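Local atomic coordinates of uncharacterized ParM protein (Staphylococcus aureus, PDB entry 3JS6), a protein that probably polymerises into dynamic actin-like filaments that move plasmid copies apart, so that each daughter cell inherits the plasmid. Residues E109-M120 with A149-V160. Residues are numbered along the deposited sequence; the frame is centred on the assembly and turned at random.
Sequences EEVVNVVIATGM and AKTINVKGVKIV
Lys150 reaches from strand 149-160 to Glu109, just before strand 111-120, and its side chain can be followed atom by atom. Lys150 CB sits 4.2 Å from Glu110 O. The chain bends at chi2 (-60°), which brings Lys150 CD against Val112 CG2 at 4.0 Å and alongside Glu109 O; CE stays close to that oxygen too. Beyond CG the chain is extended, and Lys150 NZ donates to Glu109 O at 2.8 Å, coming from above the carbonyl plane. NZ also bonds Val107 O, so two main-chain carbonyls of the approach to strand 111-120 hold the ammonium group in a buried place.

From there the strands run parallel, and the backbone bonds start with Thr151 N to Glu110 O. The register slips by one residue at Lys155: Val114 O takes Lys155 N at 2.7 Å, but the next bond, Ile116 N to Gly156 O, skips a residue on the second strand. This is a beta bulge in a parallel pair, and it leaves Gly156 N buried with no partner.

On one face Asn113 and Asn153 lie side by side, their amides only 20° from coplanar; Asn153 ND2 is held by Ser140 OG. On the other face Val154 CG2 touches both Val114 CG2 and Ile116 CD1 (3.9 Å to the latter), and further on Thr118 CG2 meets Ile159 CG1 at 3.7 Å. Strand 4-11 pairs with the far edge of strand 111-120. Between the two strands the chain passes through helix 128-137, whose Phe133 and Leu137 touch the Thr118 side chain, and then strand 141-145, antiparallel to 148-161: part of the mixed sheet of the actin-like N-terminal domain.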
loop_
_atom_site.group_PDB
_atom_site.type_symbol
_atom_site.label_atom_id
_atom_site.label_comp_id
_atom_site.label_asym_id
_atom_site.label_seq_id
_atom_site.Cartn_x
_atom_site.Cartn_y
_atom_site.Cartn_z
ATOM N N GLU A 109 1.088 -14.547 21.908
ATOM C CA GLU A 109 1.153 -13.960 23.251
ATOM C C GLU A 109 0.227 -12.781 23.430
ATOM O O GLU A 109 -0.131 -12.101 22.462
ATOM C CB GLU A 109 2.565 -13.452 23.592
ATOM C CG GLU A 109 3.690 -14.340 23.188
ATOM C CD GLU A 109 4.254 -13.972 21.837
ATOM O OE1 GLU A 109 5.088 -13.048 21.759
ATOM O OE2 GLU A 109 3.860 -14.609 20.850
ATOM N N GLU A 110 -0.122 -12.534 24.690
ATOM C CA GLU A 110 -0.992 -11.431 25.093
ATOM C C GLU A 110 -0.363 -10.057 24.891
ATOM O O GLU A 110 -1.005 -9.126 24.388
ATOM C CB GLU A 110 -1.348 -11.544 26.571
ATOM C CG GLU A 110 -2.537 -12.392 26.879
ATOM C CD GLU A 110 -3.467 -11.695 27.847
ATOM O OE1 GLU A 110 -4.091 -10.689 27.440
ATOM O OE2 GLU A 110 -3.563 -12.142 29.010
ATOM N N VAL A 111 0.877 -9.918 25.327
ATOM C CA VAL A 111 1.566 -8.643 25.193
ATOM C C VAL A 111 2.392 -8.646 23.922
ATOM O O VAL A 111 3.326 -9.431 23.778
ATOM C CB VAL A 111 2.473 -8.371 26.400
ATOM C CG1 VAL A 111 3.212 -7.033 26.204
ATOM C CG2 VAL A 111 1.622 -8.309 27.667
ATOM N N VAL A 112 2.045 -7.749 23.010
ATOM C CA VAL A 112 2.692 -7.655 21.701
ATOM C C VAL A 112 3.541 -6.418 21.568
ATOM O O VAL A 112 3.000 -5.319 21.396
ATOM C CB VAL A 112 1.604 -7.623 20.568
ATOM C CG1 VAL A 112 2.265 -7.662 19.190
ATOM C CG2 VAL A 112 0.677 -8.805 20.726
ATOM N N ASN A 113 4.863 -6.567 21.652
ATOM C CA ASN A 113 5.748 -5.419 21.513
ATOM C C ASN A 113 6.170 -5.350 20.046
ATOM O O ASN A 113 6.552 -6.358 19.450
ATOM C CB ASN A 113 6.979 -5.592 22.403
ATOM C CG ASN A 113 6.614 -5.769 23.867
ATOM O OD1 ASN A 113 6.958 -6.771 24.484
ATOM N ND2 ASN A 113 5.910 -4.794 24.423
ATOM N N VAL A 114 6.110 -4.165 19.471
ATOM C CA VAL A 114 6.463 -4.023 18.074
ATOM C C VAL A 114 7.123 -2.720 17.740
ATOM O O VAL A 114 7.168 -1.777 18.551
ATOM C CB VAL A 114 5.190 -4.056 17.184
ATOM C CG1 VAL A 114 4.348 -5.293 17.493
ATOM C CG2 VAL A 114 4.355 -2.772 17.440
ATOM N N VAL A 115 7.646 -2.695 16.521
ATOM C CA VAL A 115 8.153 -1.478 15.917
ATOM C C VAL A 115 7.243 -1.431 14.665
ATOM O O VAL A 115 6.848 -2.483 14.145
ATOM C CB VAL A 115 9.591 -1.577 15.478
ATOM C CG1 VAL A 115 10.506 -1.530 16.719
ATOM C CG2 VAL A 115 9.800 -2.854 14.677
ATOM N N ILE A 116 6.896 -0.234 14.209
ATOM C CA ILE A 116 6.042 -0.069 13.032
ATOM C C ILE A 116 6.778 0.661 11.908
ATOM O O ILE A 116 7.323 1.755 12.108
ATOM C CB ILE A 116 4.759 0.748 13.379
ATOM C CG1 ILE A 116 3.939 0.014 14.438
ATOM C CG2 ILE A 116 3.941 1.008 12.112
ATOM C CD1 ILE A 116 2.686 0.808 14.890
ATOM N N ALA A 117 6.820 0.031 10.741
ATOM C CA ALA A 117 7.435 0.614 9.559
ATOM C C ALA A 117 6.302 0.921 8.573
ATOM O O ALA A 117 5.513 0.050 8.246
ATOM C CB ALA A 117 8.403 -0.368 8.933
ATOM N N THR A 118 6.212 2.164 8.122
ATOM C CA THR A 118 5.180 2.508 7.173
ATOM C C THR A 118 5.686 3.616 6.250
ATOM O O THR A 118 6.854 4.022 6.323
ATOM C CB THR A 118 3.907 2.957 7.883
ATOM O OG1 THR A 118 2.854 3.087 6.914
ATOM C CG2 THR A 118 4.138 4.306 8.620
ATOM N N GLY A 119 4.810 4.085 5.377
ATOM C CA GLY A 119 5.175 5.143 4.460
ATOM C C GLY A 119 4.061 6.169 4.309
ATOM O O GLY A 119 2.949 5.985 4.823
HETATM N N MSE A 120 4.360 7.262 3.615
HETATM C CA MSE A 120 3.370 8.303 3.365
HETATM C C MSE A 120 3.750 9.010 2.078
HETATM O O MSE A 120 4.880 8.845 1.589
HETATM C CB MSE A 120 3.284 9.289 4.547
HETATM C CG MSE A 120 4.586 9.832 5.073
HETATM SE SE MSE A 120 4.323 11.064 6.585
HETATM C CE MSE A 120 4.326 9.888 8.080
ATOM N N ALA A 149 -8.106 -10.213 23.650
ATOM C CA ALA A 149 -7.373 -9.018 24.068
ATOM C C ALA A 149 -5.876 -9.074 23.790
ATOM O O ALA A 149 -5.204 -10.040 24.146
ATOM C CB ALA A 149 -7.597 -8.761 25.581
ATOM N N LYS A 150 -5.365 -8.041 23.133
ATOM C CA LYS A 150 -3.931 -7.939 22.857
ATOM C C LYS A 150 -3.514 -6.596 23.393
ATOM O O LYS A 150 -4.190 -5.589 23.139
ATOM C CB LYS A 150 -3.624 -7.966 21.352
ATOM C CG LYS A 150 -3.851 -9.310 20.670
ATOM C CD LYS A 150 -2.996 -10.403 21.272
ATOM C CE LYS A 150 -3.258 -11.725 20.572
ATOM N NZ LYS A 150 -2.475 -12.847 21.155
ATOM N N THR A 151 -2.418 -6.586 24.145
ATOM C CA THR A 151 -1.850 -5.367 24.683
ATOM C C THR A 151 -0.743 -5.047 23.699
ATOM O O THR A 151 0.181 -5.846 23.532
ATOM C CB THR A 151 -1.208 -5.601 26.067
ATOM O OG1 THR A 151 -2.227 -5.926 27.015
ATOM C CG2 THR A 151 -0.460 -4.363 26.524
ATOM N N ILE A 152 -0.814 -3.886 23.058
ATOM C CA ILE A 152 0.186 -3.536 22.060
ATOM C C ILE A 152 1.061 -2.362 22.449
ATOM O O ILE A 152 0.568 -1.240 22.621
ATOM C CB ILE A 152 -0.492 -3.206 20.711
ATOM C CG1 ILE A 152 -1.221 -4.453 20.202
ATOM C CG2 ILE A 152 0.545 -2.712 19.696
ATOM C CD1 ILE A 152 -2.625 -4.195 19.737
ATOM N N ASN A 153 2.352 -2.600 22.572
ATOM C CA ASN A 153 3.313 -1.549 22.894
ATOM C C ASN A 153 4.162 -1.234 21.667
ATOM O O ASN A 153 4.670 -2.143 21.018
ATOM C CB ASN A 153 4.169 -1.955 24.095
ATOM C CG ASN A 153 3.343 -2.208 25.341
ATOM O OD1 ASN A 153 3.383 -3.297 25.913
ATOM N ND2 ASN A 153 2.605 -1.193 25.776
ATOM N N VAL A 154 4.320 0.031 21.336
ATOM C CA VAL A 154 5.121 0.396 20.181
ATOM C C VAL A 154 6.471 0.916 20.674
ATOM O O VAL A 154 6.543 1.927 21.381
ATOM C CB VAL A 154 4.419 1.466 19.332
ATOM C CG1 VAL A 154 5.316 1.875 18.173
ATOM C CG2 VAL A 154 3.095 0.888 18.770
ATOM N N LYS A 155 7.529 0.229 20.282
ATOM C CA LYS A 155 8.887 0.566 20.714
ATOM C C LYS A 155 9.609 1.489 19.762
ATOM O O LYS A 155 10.685 2.003 20.087
ATOM C CB LYS A 155 9.696 -0.716 20.867
ATOM C CG LYS A 155 9.067 -1.703 21.817
ATOM C CD LYS A 155 8.776 -1.055 23.155
ATOM C CE LYS A 155 8.176 -2.061 24.123
ATOM N NZ LYS A 155 7.952 -1.453 25.476
ATOM N N GLY A 156 9.026 1.678 18.579
ATOM C CA GLY A 156 9.644 2.550 17.596
ATOM C C GLY A 156 8.800 2.642 16.334
ATOM O O GLY A 156 7.996 1.729 16.042
ATOM N N VAL A 157 8.982 3.734 15.594
ATOM C CA VAL A 157 8.244 3.979 14.344
ATOM C C VAL A 157 9.191 4.510 13.277
ATOM O O VAL A 157 10.022 5.371 13.544
ATOM C CB VAL A 157 7.106 5.013 14.546
ATOM C CG1 VAL A 157 6.411 5.305 13.210
ATOM C CG2 VAL A 157 6.093 4.471 15.558
ATOM N N LYS A 158 9.081 3.984 12.068
ATOM C CA LYS A 158 9.935 4.454 10.994
ATOM C C LYS A 158 9.055 4.728 9.795
ATOM O O LYS A 158 8.369 3.829 9.316
ATOM C CB LYS A 158 10.981 3.403 10.657
ATOM C CG LYS A 158 11.918 3.773 9.493
ATOM C CD LYS A 158 12.684 5.083 9.715
ATOM C CE LYS A 158 13.779 5.254 8.664
ATOM N NZ LYS A 158 14.443 6.567 8.762
ATOM N N ILE A 159 9.068 5.975 9.329
ATOM C CA ILE A 159 8.254 6.374 8.189
ATOM C C ILE A 159 9.081 6.884 7.005
ATOM O O ILE A 159 9.936 7.751 7.173
ATOM C CB ILE A 159 7.301 7.512 8.573
ATOM C CG1 ILE A 159 6.373 7.079 9.710
ATOM C CG2 ILE A 159 6.527 7.941 7.351
ATOM C CD1 ILE A 159 5.782 8.229 10.449
ATOM N N VAL A 160 8.844 6.357 5.809
ATOM C CA VAL A 160 9.565 6.881 4.658
ATOM C C VAL A 160 8.588 7.279 3.555
ATOM O O VAL A 160 7.373 7.111 3.707
ATOM C CB VAL A 160 10.568 5.850 4.086
ATOM C CG1 VAL A 160 11.608 5.514 5.146
ATOM C CG2 VAL A 160 9.844 4.610 3.600
#